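Long-range contacts in processed glycerol phosphate lipoteichoic acid synthase 2 (Bacillus subtilis, PDB 2W8D), which belongs to the sulfatase family of the alkaline phosphatase clan and holds a bound magnesium ion: residues T69-N74 and P291-A296; T280-A285 and K362-K367. All blocks are in the same frame, centred on the assembly; numbering follows the deposited sequence.

Overall arrangement
Starting from the N terminus, the chain enters the sulfatase-family domain and first reaches 69-74. Its partner 291-296 comes 217 residues later, and interaction 1 then closes that long loop inside the large mixed sheet. Before the return, the chain passes through 280-285, on the short helix 281-286 that precedes strand 292-296. That helix finds its own partner only at 362-367, in the small antiparallel sheet further on, which closes interaction 2. The two loops therefore cross. The contacts lie about 24 Å apart, centre to centre. Interaction 1 is buried within the large sheet; interaction 2 ties the five-stranded antiparallel sheet to the helix that leads into strand 292-296.

Interaction 1: T69-N74 and P291-A296; sequences TFYFDN and PLFIHA
F70 and I294 pair by two backbone hydrogen bonds, F70 N to I294 O and I294 N to F70 O, each 3.0 Å. The second is the straighter, with 165° at the hydrogen. They join antiparallel strands 70-76 and 292-296 inside the mixed central sheet of an alkaline phosphatase-like alpha/beta domain. F72 N donates to L292 O at 3.2 Å. F70 O also receives a CA-H...O contact from F293, so one carbonyl serves two donors. On its other edge, strand 292-296 bonds to strand 251-257: F293 pairs with M255, and H295 with I253.

On one face, Y71 and F293 form an offset stack, with centroids 4.8 Å apart and planes at 30°. Y71 CG is anti to the backbone N (chi1 173°), and from there the ring carries CD1 over one face of F293, displaced toward the rim. Helix 58-65 packs here. Just before the strand, P291 CB meets the edge of the Y71 ring. On the other face, F72 and L292 lie side by side, pointing the same way. I294 CD1 reaches F72 CE2 at 3.7 Å, while I294 CB meets F70 CD2 at 4.0 Å. Helix 313-320 packs against I294.

The T69 end has partners outside the pair. T69 OG1 sits at the edge of the H295 ring, 3.5 Å from H295 CD2, and hydrogen-bonds D66 OD2. K303 NZ bonds T69 O. H295 NE2 bonds E68 OE1, and the H295 ring stacks on Y248. Thus backbone bonds tie two strands between helix layers, and D66 and E68 take up T69 OG1 and H295 NE2.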
ATOM      1  N   THR A  69       2.588  15.005   9.661  1.00 17.30           N
ATOM      2  CA  THR A  69       2.376  13.825   8.831  1.00 15.40           C
ATOM      3  C   THR A  69       1.378  12.880   9.499  1.00 14.77           C
ATOM      4  O   THR A  69       1.471  12.627  10.697  1.00 13.81           O
ATOM      5  CB  THR A  69       3.706  13.117   8.574  1.00 15.48           C
ATOM      6  OG1 THR A  69       4.660  14.075   8.108  1.00 14.10           O
ATOM      7  CG2 THR A  69       3.556  12.008   7.545  1.00 14.85           C
ATOM      8  N   PHE A  70       0.399  12.411   8.725  1.00 14.04           N
ATOM      9  CA  PHE A  70      -0.525  11.382   9.182  1.00 14.01           C
ATOM     10  C   PHE A  70       0.269  10.113   9.222  1.00 14.26           C
ATOM     11  O   PHE A  70       0.874   9.730   8.216  1.00 14.28           O
ATOM     12  CB  PHE A  70      -1.659  11.095   8.207  1.00 13.47           C
ATOM     13  CG  PHE A  70      -2.677  12.200   8.046  1.00 13.49           C
ATOM     14  CD1 PHE A  70      -3.765  12.288   8.892  1.00 13.35           C
ATOM     15  CD2 PHE A  70      -2.609  13.067   6.968  1.00 11.15           C
ATOM     16  CE1 PHE A  70      -4.720  13.255   8.706  1.00 12.96           C
ATOM     17  CE2 PHE A  70      -3.567  14.032   6.769  1.00 11.28           C
ATOM     18  CZ  PHE A  70      -4.620  14.131   7.636  1.00 12.86           C
ATOM     19  N   TYR A  71       0.271   9.459  10.374  1.00 14.82           N
ATOM     20  CA  TYR A  71       0.847   8.132  10.484  1.00 15.24           C
ATOM     21  C   TYR A  71      -0.214   7.205  11.090  1.00 15.80           C
ATOM     22  O   TYR A  71      -0.892   7.594  12.039  1.00 15.72           O
ATOM     23  CB  TYR A  71       2.113   8.159  11.351  1.00 15.69           C
ATOM     24  CG  TYR A  71       2.658   6.768  11.632  1.00 15.21           C
ATOM     25  CD1 TYR A  71       3.082   5.955  10.577  1.00 15.16           C
ATOM     26  CD2 TYR A  71       2.721   6.261  12.932  1.00 14.47           C
ATOM     27  CE1 TYR A  71       3.569   4.687  10.808  1.00 15.24           C
ATOM     28  CE2 TYR A  71       3.200   4.958  13.186  1.00 13.18           C
ATOM     29  CZ  TYR A  71       3.615   4.188  12.110  1.00 15.78           C
ATOM     30  OH  TYR A  71       4.087   2.908  12.292  1.00 19.33           O
ATOM     31  N   PHE A  72      -0.359   6.013  10.508  1.00 15.69           N
ATOM     32  CA  PHE A  72      -1.343   5.020  10.910  1.00 15.99           C
ATOM     33  C   PHE A  72      -0.600   3.773  11.398  1.00 16.41           C
ATOM     34  O   PHE A  72       0.045   3.078  10.595  1.00 16.60           O
ATOM     35  CB  PHE A  72      -2.261   4.648   9.724  1.00 15.65           C
ATOM     36  CG  PHE A  72      -2.885   5.846   9.020  1.00 14.95           C
ATOM     37  CD1 PHE A  72      -4.192   6.237   9.297  1.00 13.85           C
ATOM     38  CD2 PHE A  72      -2.170   6.569   8.080  1.00 13.08           C
ATOM     39  CE1 PHE A  72      -4.764   7.332   8.654  1.00 13.05           C
ATOM     40  CE2 PHE A  72      -2.742   7.665   7.434  1.00 12.47           C
ATOM     41  CZ  PHE A  72      -4.041   8.042   7.725  1.00 12.59           C
ATOM     42  N   ASP A  73      -0.707   3.491  12.706  1.00 16.12           N
ATOM     43  CA  ASP A  73       0.017   2.399  13.361  1.00 16.04           C
ATOM     44  C   ASP A  73      -0.793   1.082  13.523  1.00 15.39           C
ATOM     45  O   ASP A  73      -0.280   0.057  14.022  1.00 14.82           O
ATOM     46  CB  ASP A  73       0.580   2.890  14.707  1.00 16.21           C
ATOM     47  CG  ASP A  73      -0.511   3.265  15.695  1.00 17.67           C
ATOM     48  OD1 ASP A  73      -1.568   3.793  15.313  1.00 21.26           O
ATOM     49  OD2 ASP A  73      -0.324   3.038  16.883  1.00 23.94           O
ATOM     50  N   ASN A  74      -2.051   1.120  13.109  1.00 14.64           N
ATOM     51  CA  ASN A  74      -2.862  -0.078  13.012  1.00 13.91           C
ATOM     52  C   ASN A  74      -3.393  -0.309  11.579  1.00 13.69           C
ATOM     53  O   ASN A  74      -4.572  -0.549  11.357  1.00 13.12           O
ATOM     54  CB  ASN A  74      -3.988  -0.015  14.020  1.00 13.97           C
ATOM     55  CG  ASN A  74      -3.499  -0.058  15.428  1.00 14.61           C
ATOM     56  OD1 ASN A  74      -2.643  -0.876  15.784  1.00 17.74           O
ATOM     57  ND2 ASN A  74      -4.051   0.799  16.256  1.00 12.93           N
ATOM     58  N   PRO A 291       3.521   0.096   7.841  1.00 14.64           N
ATOM     59  CA  PRO A 291       3.337   1.529   8.054  1.00 15.14           C
ATOM     60  C   PRO A 291       2.635   2.183   6.871  1.00 15.45           C
ATOM     61  O   PRO A 291       2.737   1.685   5.748  1.00 15.59           O
ATOM     62  CB  PRO A 291       4.759   2.076   8.222  1.00 15.63           C
ATOM     63  CG  PRO A 291       5.669   1.050   7.597  1.00 16.03           C
ATOM     64  CD  PRO A 291       4.909  -0.285   7.539  1.00 14.06           C
ATOM     65  N   LEU A 292       1.867   3.235   7.161  1.00 14.64           N
ATOM     66  CA  LEU A 292       1.225   4.050   6.164  1.00 14.89           C
ATOM     67  C   LEU A 292       1.476   5.475   6.598  1.00 14.95           C
ATOM     68  O   LEU A 292       1.190   5.817   7.736  1.00 14.74           O
ATOM     69  CB  LEU A 292      -0.276   3.780   6.091  1.00 13.83           C
ATOM     70  CG  LEU A 292      -1.007   4.814   5.208  1.00 13.52           C
ATOM     71  CD1 LEU A 292      -0.615   4.776   3.690  1.00 10.65           C
ATOM     72  CD2 LEU A 292      -2.526   4.680   5.340  1.00 10.62           C
ATOM     73  N   PHE A 293       2.034   6.279   5.705  1.00 15.14           N
ATOM     74  CA  PHE A 293       2.301   7.702   5.971  1.00 15.80           C
ATOM     75  C   PHE A 293       1.579   8.500   4.886  1.00 15.87           C
ATOM     76  O   PHE A 293       1.599   8.092   3.727  1.00 16.38           O
ATOM     77  CB  PHE A 293       3.806   8.019   5.854  1.00 15.77           C
ATOM     78  CG  PHE A 293       4.656   7.351   6.879  1.00 16.23           C
ATOM     79  CD1 PHE A 293       4.925   7.977   8.077  1.00 17.79           C
ATOM     80  CD2 PHE A 293       5.202   6.086   6.647  1.00 15.68           C
ATOM     81  CE1 PHE A 293       5.723   7.353   9.056  1.00 16.52           C
ATOM     82  CE2 PHE A 293       6.006   5.484   7.602  1.00 16.54           C
ATOM     83  CZ  PHE A 293       6.262   6.129   8.816  1.00 13.82           C
ATOM     84  N   ILE A 294       0.915   9.592   5.264  1.00 15.10           N
ATOM     85  CA  ILE A 294       0.345  10.514   4.295  1.00 15.00           C
ATOM     86  C   ILE A 294       0.751  11.937   4.704  1.00 15.38           C
ATOM     87  O   ILE A 294       0.350  12.417   5.768  1.00 14.42           O
ATOM     88  CB  ILE A 294      -1.209  10.467   4.239  1.00 14.05           C
ATOM     89  CG1 ILE A 294      -1.735   9.110   3.811  1.00 14.83           C
ATOM     90  CG2 ILE A 294      -1.733  11.508   3.298  1.00 16.49           C
ATOM     91  CD1 ILE A 294      -3.223   9.010   3.968  1.00 14.41           C
ATOM     92  N   HIS A 295       1.551  12.590   3.870  1.00 15.41           N
ATOM     93  CA  HIS A 295       1.815  14.000   4.060  1.00 16.64           C
ATOM     94  C   HIS A 295       1.120  14.736   2.937  1.00 16.12           C
ATOM     95  O   HIS A 295       1.497  14.631   1.782  1.00 15.71           O
ATOM     96  CB  HIS A 295       3.309  14.310   4.103  1.00 17.74           C
ATOM     97  CG  HIS A 295       3.602  15.748   4.420  1.00 19.31           C
ATOM     98  ND1 HIS A 295       3.660  16.725   3.454  1.00 20.80           N
ATOM     99  CD2 HIS A 295       3.805  16.379   5.605  1.00 21.17           C
ATOM    100  CE1 HIS A 295       3.887  17.899   4.021  1.00 20.97           C
ATOM    101  NE2 HIS A 295       3.981  17.714   5.327  1.00 23.43           N
ATOM    102  N   ALA A 296       0.030  15.399   3.296  1.00 16.63           N
ATOM    103  CA  ALA A 296      -0.766  16.180   2.396  1.00 16.67           C
ATOM    104  C   ALA A 296      -0.405  17.594   2.760  1.00 17.62           C
ATOM    105  O   ALA A 296      -0.615  18.036   3.905  1.00 18.35           O
ATOM    106  CB  ALA A 296      -2.215  15.925   2.637  1.00 16.23           C
TER

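Interaction 2: T280-A285 and K362-K367; sequences TDYDNA and KYYDTK
Y282 and Y364 make a helix-to-sheet contact, partly buried, where the short helix 281-286 rests on strand 362-365 of the small antiparallel sheet. The helix and strand segments cross at -68°, and their axes approach to 10.1 Å, so side chains bridge the gap.

The two tyrosines slide past each other in opposite directions. Y282 CB sits over the centre of one face of the Y364 ring, 4.0 Å from its centroid, in a CH-pi contact. The ring planes are 48° apart. With Y282 CG anti to the backbone N (chi1 164°), the ring heads off past Y364 CB, which is 3.8 Å from Y282 CD1. Its hydroxyl then donates to T366 O, with 2.7 Å between Y282 OH and that oxygen. The donor lies out of the carbonyl plane. The neighbouring strand 356-359 adds T357 against Y282.

At the other end, a water links D281 OD2 and Y364 OH. It donates to the carboxylate and accepts from the phenol, both at 2.6 Å. The helix start is held by a capping box: D283 N donates to T280 OG1, and T280 N to D283 OD2.

Each tyrosine thus offers carbon to the other and its hydroxyl to a separate polar partner. One hydroxyl meets a backbone carbonyl directly; the other reaches a carboxylate through water. The join is apolar at its middle and hydrogen-bonded at both ends.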
ATOM      1  N   THR A 280       3.516 -16.659  18.636  1.00 22.23           N
ATOM      2  CA  THR A 280       2.264 -17.419  18.394  1.00 22.08           C
ATOM      3  C   THR A 280       1.535 -16.993  17.090  1.00 22.76           C
ATOM      4  O   THR A 280       1.938 -16.028  16.426  1.00 23.25           O
ATOM      5  CB  THR A 280       1.304 -17.256  19.590  1.00 22.63           C
ATOM      6  OG1 THR A 280       1.010 -15.863  19.776  1.00 20.82           O
ATOM      7  CG2 THR A 280       1.911 -17.835  20.895  1.00 18.93           C
ATOM      8  N   ASP A 281       0.451 -17.676  16.731  1.00 23.18           N
ATOM      9  CA  ASP A 281      -0.426 -17.262  15.602  1.00 23.21           C
ATOM     10  C   ASP A 281      -0.922 -15.847  15.799  1.00 21.63           C
ATOM     11  O   ASP A 281      -0.960 -15.061  14.867  1.00 21.95           O
ATOM     12  CB  ASP A 281      -1.692 -18.137  15.531  1.00 25.27           C
ATOM     13  CG  ASP A 281      -1.467 -19.511  14.897  1.00 29.09           C
ATOM     14  OD1 ASP A 281      -0.451 -19.738  14.205  1.00 30.75           O
ATOM     15  OD2 ASP A 281      -2.350 -20.380  15.117  1.00 35.94           O
ATOM     16  N   TYR A 282      -1.346 -15.556  17.023  1.00 20.23           N
ATOM     17  CA  TYR A 282      -1.788 -14.241  17.429  1.00 18.81           C
ATOM     18  C   TYR A 282      -0.672 -13.195  17.193  1.00 18.86           C
ATOM     19  O   TYR A 282      -0.946 -12.156  16.623  1.00 19.80           O
ATOM     20  CB  TYR A 282      -2.291 -14.250  18.906  1.00 18.11           C
ATOM     21  CG  TYR A 282      -2.381 -12.853  19.477  1.00 16.20           C
ATOM     22  CD1 TYR A 282      -3.514 -12.065  19.252  1.00 15.55           C
ATOM     23  CD2 TYR A 282      -1.304 -12.287  20.171  1.00 15.07           C
ATOM     24  CE1 TYR A 282      -3.589 -10.779  19.705  1.00 15.38           C
ATOM     25  CE2 TYR A 282      -1.351 -10.954  20.646  1.00 12.27           C
ATOM     26  CZ  TYR A 282      -2.499 -10.209  20.402  1.00 15.52           C
ATOM     27  OH  TYR A 282      -2.608  -8.904  20.842  1.00 14.02           O
ATOM     28  N   ASP A 283       0.565 -13.448  17.646  1.00 18.61           N
ATOM     29  CA  ASP A 283       1.666 -12.468  17.503  1.00 18.39           C
ATOM     30  C   ASP A 283       1.941 -12.219  16.031  1.00 17.44           C
ATOM     31  O   ASP A 283       2.047 -11.075  15.614  1.00 17.37           O
ATOM     32  CB  ASP A 283       2.970 -12.916  18.187  1.00 18.53           C
ATOM     33  CG  ASP A 283       2.810 -13.193  19.676  1.00 21.26           C
ATOM     34  OD1 ASP A 283       2.060 -12.458  20.358  1.00 25.33           O
ATOM     35  OD2 ASP A 283       3.464 -14.145  20.190  1.00 24.36           O
ATOM     36  N   ASN A 284       2.039 -13.296  15.249  1.00 17.00           N
ATOM     37  CA  ASN A 284       2.153 -13.176  13.814  1.00 17.37           C
ATOM     38  C   ASN A 284       1.074 -12.325  13.130  1.00 16.99           C
ATOM     39  O   ASN A 284       1.380 -11.576  12.207  1.00 17.72           O
ATOM     40  CB  ASN A 284       2.266 -14.513  13.122  1.00 17.61           C
ATOM     41  CG  ASN A 284       2.769 -14.357  11.713  1.00 20.80           C
ATOM     42  OD1 ASN A 284       3.875 -13.847  11.497  1.00 24.62           O
ATOM     43  ND2 ASN A 284       1.948 -14.733  10.737  1.00 21.10           N
ATOM     44  N   ALA A 285      -0.168 -12.404  13.595  1.00 16.46           N
ATOM     45  CA  ALA A 285      -1.224 -11.557  13.052  1.00 15.75           C
ATOM     46  C   ALA A 285      -0.920 -10.065  13.341  1.00 16.05           C
ATOM     47  O   ALA A 285      -1.072  -9.190  12.449  1.00 13.73           O
ATOM     48  CB  ALA A 285      -2.554 -11.962  13.601  1.00 14.81           C
ATOM     49  N   LYS A 362      -9.672 -19.612  15.048  1.00 22.51           N
ATOM     50  CA  LYS A 362      -9.578 -19.265  16.463  1.00 21.98           C
ATOM     51  C   LYS A 362      -9.720 -17.741  16.693  1.00 20.66           C
ATOM     52  O   LYS A 362      -9.241 -16.925  15.895  1.00 19.84           O
ATOM     53  CB  LYS A 362      -8.265 -19.776  17.051  1.00 21.78           C
ATOM     54  CG  LYS A 362      -8.215 -21.277  17.201  1.00 25.81           C
ATOM     55  CD  LYS A 362      -6.797 -21.690  17.610  1.00 30.43           C
ATOM     56  CE  LYS A 362      -6.742 -23.054  18.300  1.00 33.58           C
ATOM     57  NZ  LYS A 362      -7.086 -24.170  17.377  1.00 34.62           N
ATOM     58  N   TYR A 363     -10.358 -17.376  17.799  1.00 19.53           N
ATOM     59  CA  TYR A 363     -10.506 -15.977  18.157  1.00 18.52           C
ATOM     60  C   TYR A 363      -9.679 -15.596  19.375  1.00 18.34           C
ATOM     61  O   TYR A 363      -9.665 -16.295  20.399  1.00 17.92           O
ATOM     62  CB  TYR A 363     -11.940 -15.643  18.494  1.00 17.81           C
ATOM     63  CG  TYR A 363     -12.879 -15.522  17.338  1.00 19.22           C
ATOM     64  CD1 TYR A 363     -13.092 -14.288  16.710  1.00 21.04           C
ATOM     65  CD2 TYR A 363     -13.620 -16.618  16.903  1.00 18.13           C
ATOM     66  CE1 TYR A 363     -14.003 -14.174  15.655  1.00 19.18           C
ATOM     67  CE2 TYR A 363     -14.509 -16.503  15.863  1.00 18.71           C
ATOM     68  CZ  TYR A 363     -14.703 -15.282  15.253  1.00 19.87           C
ATOM     69  OH  TYR A 363     -15.601 -15.175  14.209  1.00 25.27           O
ATOM     70  N   TYR A 364      -9.047 -14.437  19.272  1.00 17.57           N
ATOM     71  CA  TYR A 364      -8.285 -13.904  20.363  1.00 17.27           C
ATOM     72  C   TYR A 364      -8.766 -12.508  20.640  1.00 17.60           C
ATOM     73  O   TYR A 364      -9.260 -11.823  19.725  1.00 17.35           O
ATOM     74  CB  TYR A 364      -6.809 -13.853  20.000  1.00 16.78           C
ATOM     75  CG  TYR A 364      -6.248 -15.167  19.535  1.00 14.71           C
ATOM     76  CD1 TYR A 364      -5.574 -16.009  20.405  1.00 11.49           C
ATOM     77  CD2 TYR A 364      -6.376 -15.551  18.209  1.00 14.91           C
ATOM     78  CE1 TYR A 364      -5.052 -17.230  19.958  1.00 11.95           C
ATOM     79  CE2 TYR A 364      -5.849 -16.759  17.750  1.00 13.34           C
ATOM     80  CZ  TYR A 364      -5.189 -17.578  18.618  1.00 10.63           C
ATOM     81  OH  TYR A 364      -4.701 -18.757  18.130  1.00 11.86           O
ATOM     82  N   ASP A 365      -8.618 -12.087  21.895  1.00 17.14           N
ATOM     83  CA  ASP A 365      -8.838 -10.694  22.218  1.00 17.92           C
ATOM     84  C   ASP A 365      -7.706  -9.871  21.601  1.00 17.80           C
ATOM     85  O   ASP A 365      -6.537 -10.103  21.888  1.00 17.19           O
ATOM     86  CB  ASP A 365      -8.897 -10.473  23.734  1.00 17.81           C
ATOM     87  CG  ASP A 365      -9.080  -9.012  24.087  1.00 19.30           C
ATOM     88  OD1 ASP A 365     -10.163  -8.454  23.787  1.00 20.89           O
ATOM     89  OD2 ASP A 365      -8.130  -8.412  24.635  1.00 21.51           O
ATOM     90  N   THR A 366      -8.056  -8.931  20.734  1.00 18.68           N
ATOM     91  CA  THR A 366      -7.052  -8.135  20.039  1.00 19.58           C
ATOM     92  C   THR A 366      -6.103  -7.418  21.000  1.00 20.74           C
ATOM     93  O   THR A 366      -4.893  -7.442  20.792  1.00 20.46           O
ATOM     94  CB  THR A 366      -7.680  -7.118  19.094  1.00 19.54           C
ATOM     95  OG1 THR A 366      -8.265  -7.814  17.992  1.00 19.18           O
ATOM     96  CG2 THR A 366      -6.601  -6.170  18.517  1.00 17.85           C
ATOM     97  N   LYS A 367      -6.656  -6.822  22.055  1.00 22.38           N
ATOM     98  CA  LYS A 367      -5.856  -6.108  23.062  1.00 24.41           C
ATOM     99  C   LYS A 367      -4.861  -7.012  23.803  1.00 24.42           C
ATOM    100  O   LYS A 367      -3.683  -6.663  23.911  1.00 24.40           O
ATOM    101  CB  LYS A 367      -6.744  -5.398  24.095  1.00 24.73           C
ATOM    102  CG  LYS A 367      -6.755  -3.843  24.021  1.00 29.99           C
ATOM    103  CD  LYS A 367      -8.011  -3.310  23.270  1.00 35.07           C
ATOM    104  CE  LYS A 367      -9.229  -3.149  24.218  1.00 37.29           C
ATOM    105  NZ  LYS A 367     -10.545  -3.419  23.542  1.00 38.44           N
TER
HETATM  106  O   HOH W   1      -4.821 -19.616  15.661  1.00 22.08           O